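Local coordinates for diguanylate cyclase (Marinobacter aquaeolei VT8, PDB 3IGN) that catalyses the joining of two GTP molecules into the second messenger c-di-GMP, using its GGDEF domain, at the C2E site. Coordinates in Å, arbitrary orientation; residue numbers count along the deposited sequence, not the author numbering.

The C2E site. Residues 76-78, 81, 96, 98, 102, 105-106, 109. With C2E (9,9'-[(2R,3R,3aS,5S,7aR,9R,10R,10aS,12S,14aR)-3,5,10,12-tetrahydroxy-5,12-dioxidooctahydro-2H,7H-difuro[3,2-d:3',2'-j][1,3,7,9,2,8]tetraoxadiphosphacyclododecine-2,9-diyl]bis(2-amino-1,9-dihydro-6H-purin-6-one)), chain B.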
loop_
_atom_site.group_PDB
_atom_site.type_symbol
_atom_site.label_atom_id
_atom_site.label_comp_id
_atom_site.label_asym_id
_atom_site.label_seq_id
_atom_site.Cartn_x
_atom_site.Cartn_y
_atom_site.Cartn_z
ATOM N N ASN A 76 8.165 -5.218 6.908
ATOM C CA ASN A 76 8.893 -3.963 6.768
ATOM C C ASN A 76 8.251 -2.760 7.453
ATOM O O ASN A 76 8.821 -1.671 7.440
ATOM C CB ASN A 76 9.097 -3.643 5.284
ATOM C CG ASN A 76 10.401 -4.186 4.744
ATOM O OD1 ASN A 76 11.451 -3.558 4.888
ATOM N ND2 ASN A 76 10.345 -5.361 4.124
ATOM N N ILE A 77 7.073 -2.938 8.041
ATOM C CA ILE A 77 6.406 -1.819 8.701
ATOM C C ILE A 77 6.289 -2.040 10.209
ATOM O O ILE A 77 6.394 -3.160 10.693
ATOM C CB ILE A 77 4.987 -1.582 8.130
ATOM C CG1 ILE A 77 4.069 -2.749 8.492
ATOM C CG2 ILE A 77 5.058 -1.405 6.618
ATOM C CD1 ILE A 77 2.633 -2.578 8.016
ATOM N N ARG A 78 6.059 -0.954 10.937
ATOM C CA ARG A 78 5.922 -1.005 12.391
ATOM C C ARG A 78 4.582 -1.610 12.768
ATOM O O ARG A 78 3.620 -1.517 12.017
ATOM C CB ARG A 78 6.031 0.406 12.971
ATOM C CG ARG A 78 7.347 1.083 12.644
ATOM C CD ARG A 78 7.399 2.540 13.067
ATOM N NE ARG A 78 8.761 3.047 12.878
ATOM C CZ ARG A 78 9.160 4.279 13.172
ATOM N NH1 ARG A 78 8.309 5.161 13.672
ATOM N NH2 ARG A 78 10.422 4.625 12.965
ATOM N N ASP A 81 1.872 0.734 12.501
ATOM C CA ASP A 81 1.413 1.124 11.162
ATOM C C ASP A 81 0.336 0.093 10.829
ATOM O O ASP A 81 0.371 -1.014 11.357
ATOM C CB ASP A 81 2.538 1.006 10.121
ATOM C CG ASP A 81 3.666 2.005 10.337
ATOM O OD1 ASP A 81 3.396 3.151 10.768
ATOM O OD2 ASP A 81 4.831 1.651 10.043
ATOM N N PRO A 96 0.728 6.363 11.259
ATOM C CA PRO A 96 0.491 7.386 12.278
ATOM C C PRO A 96 1.790 8.032 12.761
ATOM O O PRO A 96 2.856 7.422 12.703
ATOM C CB PRO A 96 -0.221 6.599 13.386
ATOM C CG PRO A 96 0.440 5.262 13.300
ATOM C CD PRO A 96 0.486 5.011 11.799
ATOM N N THR A 98 3.606 10.089 11.472
ATOM C CA THR A 98 4.605 10.077 10.417
ATOM C C THR A 98 4.274 11.108 9.344
ATOM O O THR A 98 3.199 11.050 8.751
ATOM C CB THR A 98 4.640 8.676 9.768
ATOM O OG1 THR A 98 4.863 7.689 10.781
ATOM C CG2 THR A 98 5.753 8.585 8.722
ATOM N N SER A 102 8.927 11.343 6.119
ATOM C CA SER A 102 9.236 10.111 6.841
ATOM C C SER A 102 8.566 8.918 6.175
ATOM O O SER A 102 9.101 7.805 6.180
ATOM C CB SER A 102 8.779 10.221 8.296
ATOM O OG SER A 102 9.520 11.224 8.965
ATOM N N VAL A 105 10.524 7.288 3.437
ATOM C CA VAL A 105 11.563 6.354 3.877
ATOM C C VAL A 105 11.070 4.912 3.950
ATOM O O VAL A 105 11.699 4.015 3.396
ATOM C CB VAL A 105 12.135 6.751 5.269
ATOM C CG1 VAL A 105 13.138 5.706 5.721
ATOM C CG2 VAL A 105 12.762 8.120 5.198
ATOM N N ILE A 106 9.955 4.684 4.636
ATOM C CA ILE A 106 9.413 3.339 4.739
ATOM C C ILE A 106 8.963 2.870 3.358
ATOM O O ILE A 106 9.164 1.711 2.997
ATOM C CB ILE A 106 8.223 3.281 5.763
ATOM C CG1 ILE A 106 7.217 2.187 5.382
ATOM C CG2 ILE A 106 7.543 4.622 5.863
ATOM C CD1 ILE A 106 7.673 0.774 5.674
ATOM N N ARG A 109 11.972 1.831 1.342
ATOM C CA ARG A 109 12.506 0.579 1.861
ATOM C C ARG A 109 11.681 -0.576 1.306
ATOM O O ARG A 109 12.226 -1.606 0.924
ATOM C CB ARG A 109 12.474 0.571 3.395
ATOM C CG ARG A 109 13.315 -0.533 4.015
ATOM C CD ARG A 109 13.485 -0.349 5.522
ATOM N NE ARG A 109 12.221 -0.481 6.242
ATOM C CZ ARG A 109 11.642 0.506 6.916
ATOM N NH1 ARG A 109 12.209 1.700 6.965
ATOM N NH2 ARG A 109 10.487 0.296 7.536
HETATM P P1 C2E B . 15.860 5.694 9.143
HETATM O O2P C2E B . 15.214 4.278 8.734
HETATM O O1P C2E B . 16.660 6.217 8.009
HETATM O "O5'" C2E B . 14.741 6.754 9.516
HETATM C "C5'" C2E B . 13.516 6.765 8.889
HETATM C "C4'" C2E B . 12.575 7.829 9.449
HETATM O "O4'" C2E B . 11.382 7.659 8.672
HETATM C "C3'" C2E B . 12.226 7.569 10.937
HETATM O "O3'" C2E B . 12.545 8.592 11.894
HETATM C "C2'" C2E B . 10.757 7.190 10.931
HETATM O "O2'" C2E B . 10.009 8.048 11.791
HETATM C "C1'" C2E B . 10.288 7.179 9.482
HETATM N N9 C2E B . 10.052 5.733 9.268
HETATM C C8 C2E B . 10.954 4.800 8.791
HETATM N N7 C2E B . 10.443 3.627 8.751
HETATM C C5 C2E B . 9.176 3.697 9.195
HETATM C C6 C2E B . 8.144 2.745 9.383
HETATM O O6 C2E B . 8.325 1.564 9.116
HETATM N N1 C2E B . 6.939 3.182 9.873
HETATM C C2 C2E B . 6.732 4.511 10.173
HETATM N N2 C2E B . 5.518 4.917 10.656
HETATM N N3 C2E B . 7.693 5.408 10.008
HETATM C C4 C2E B . 8.905 5.050 9.528
HETATM P P11 C2E B . 13.052 7.894 13.262
HETATM O O21 C2E B . 11.949 6.890 13.881
HETATM O O11 C2E B . 13.383 8.928 14.268
HETATM O O5A C2E B . 14.363 7.101 12.817
HETATM C C5A C2E B . 15.048 6.238 13.639
HETATM C C4A C2E B . 16.282 5.655 12.949
HETATM O O4A C2E B . 16.772 4.652 13.845
HETATM C C3A C2E B . 15.989 5.004 11.582
HETATM O O3A C2E B . 16.715 5.518 10.489
HETATM C C2A C2E B . 16.221 3.532 11.775
HETATM O O2A C2E B . 17.182 3.004 10.851
HETATM C C1A C2E B . 16.619 3.328 13.226
HETATM N N91 C2E B . 15.414 2.594 13.690
HETATM C C81 C2E B . 14.316 3.108 14.352
HETATM N N71 C2E B . 13.443 2.182 14.576
HETATM C C51 C2E B . 13.899 1.015 14.087
HETATM C C61 C2E B . 13.381 -0.311 14.036
HETATM O O61 C2E B . 12.291 -0.571 14.516
HETATM N N11 C2E B . 14.135 -1.287 13.441
HETATM C C21 C2E B . 15.366 -0.994 12.894
HETATM N N21 C2E B . 16.097 -1.996 12.303
HETATM N N31 C2E B . 15.859 0.239 12.932
HETATM C C41 C2E B . 15.169 1.260 13.509
HETATM O O HOH W 1 7.669 7.773 11.640
HETATM O O HOH W 2 9.259 7.870 14.458
HETATM O O HOH W 3 14.761 2.666 6.338
#
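This is the inhibitory site (I-site) of the GGDEF domain, built on the RXXD motif that runs from Arg78 to Asp81, with one side formed by helix 100-115. In this family, c-di-GMP bound here acts as a feedback inhibitor. The product C2E places one guanine in the pocket. Asp81 reads its Watson-Crick edge with both carboxylate oxygens, each through its syn lone pair. Asp81 OD2 takes the ring N1 of C2E at 2.6 Å. Asp81 OD1 takes the exocyclic amine N2 of C2E at 2.8 Å. OD2 also accepts the backbone N of Arg78, which comes from above the carboxylate plane, so the motif braces its own acid. Thr98 OG1 accepts from N2 of C2E at 2.9 Å and donates to Pro96 O. Arg109 reads the Hoogsteen edge end-on. Both acceptors lie almost in the plane of the Arg109 guanidinium. Arg109 NH1 donates to N7 of C2E at 3.2 Å. Arg109 NH2 donates to the carbonyl O6 of C2E at 3.0 Å. The Arg109 chain bends at chi3 (66°) to bring the group there, and Asn76 O, met almost along its C=O axis, holds NH2. Arg78 lies across one face of the guanine. Its chain is extended from CG to NE, and Arg78 NE sits 3.5 Å from the centroid of the six-membered ring of C2E in a cation-pi contact. At the tip, Arg78 NH2 forms a salt bridge with the phosphate oxygen O21 of C2E, nearly in the guanidinium plane, at 2.9 Å. An alanine at Arg78 would probably loosen the guanine, because the stacked guanidinium and its phosphate salt bridge would be lost. Ile106 CB and CG2 press on the opposite face, so the base is sandwiched. Val105 CG1 packs on C5' and Ser102 CB on C1' of the same nucleotide. Water 1 links Thr98 OG1 to guanine N3, and water 3 links Arg109 NH1 to phosphate oxygen O2P.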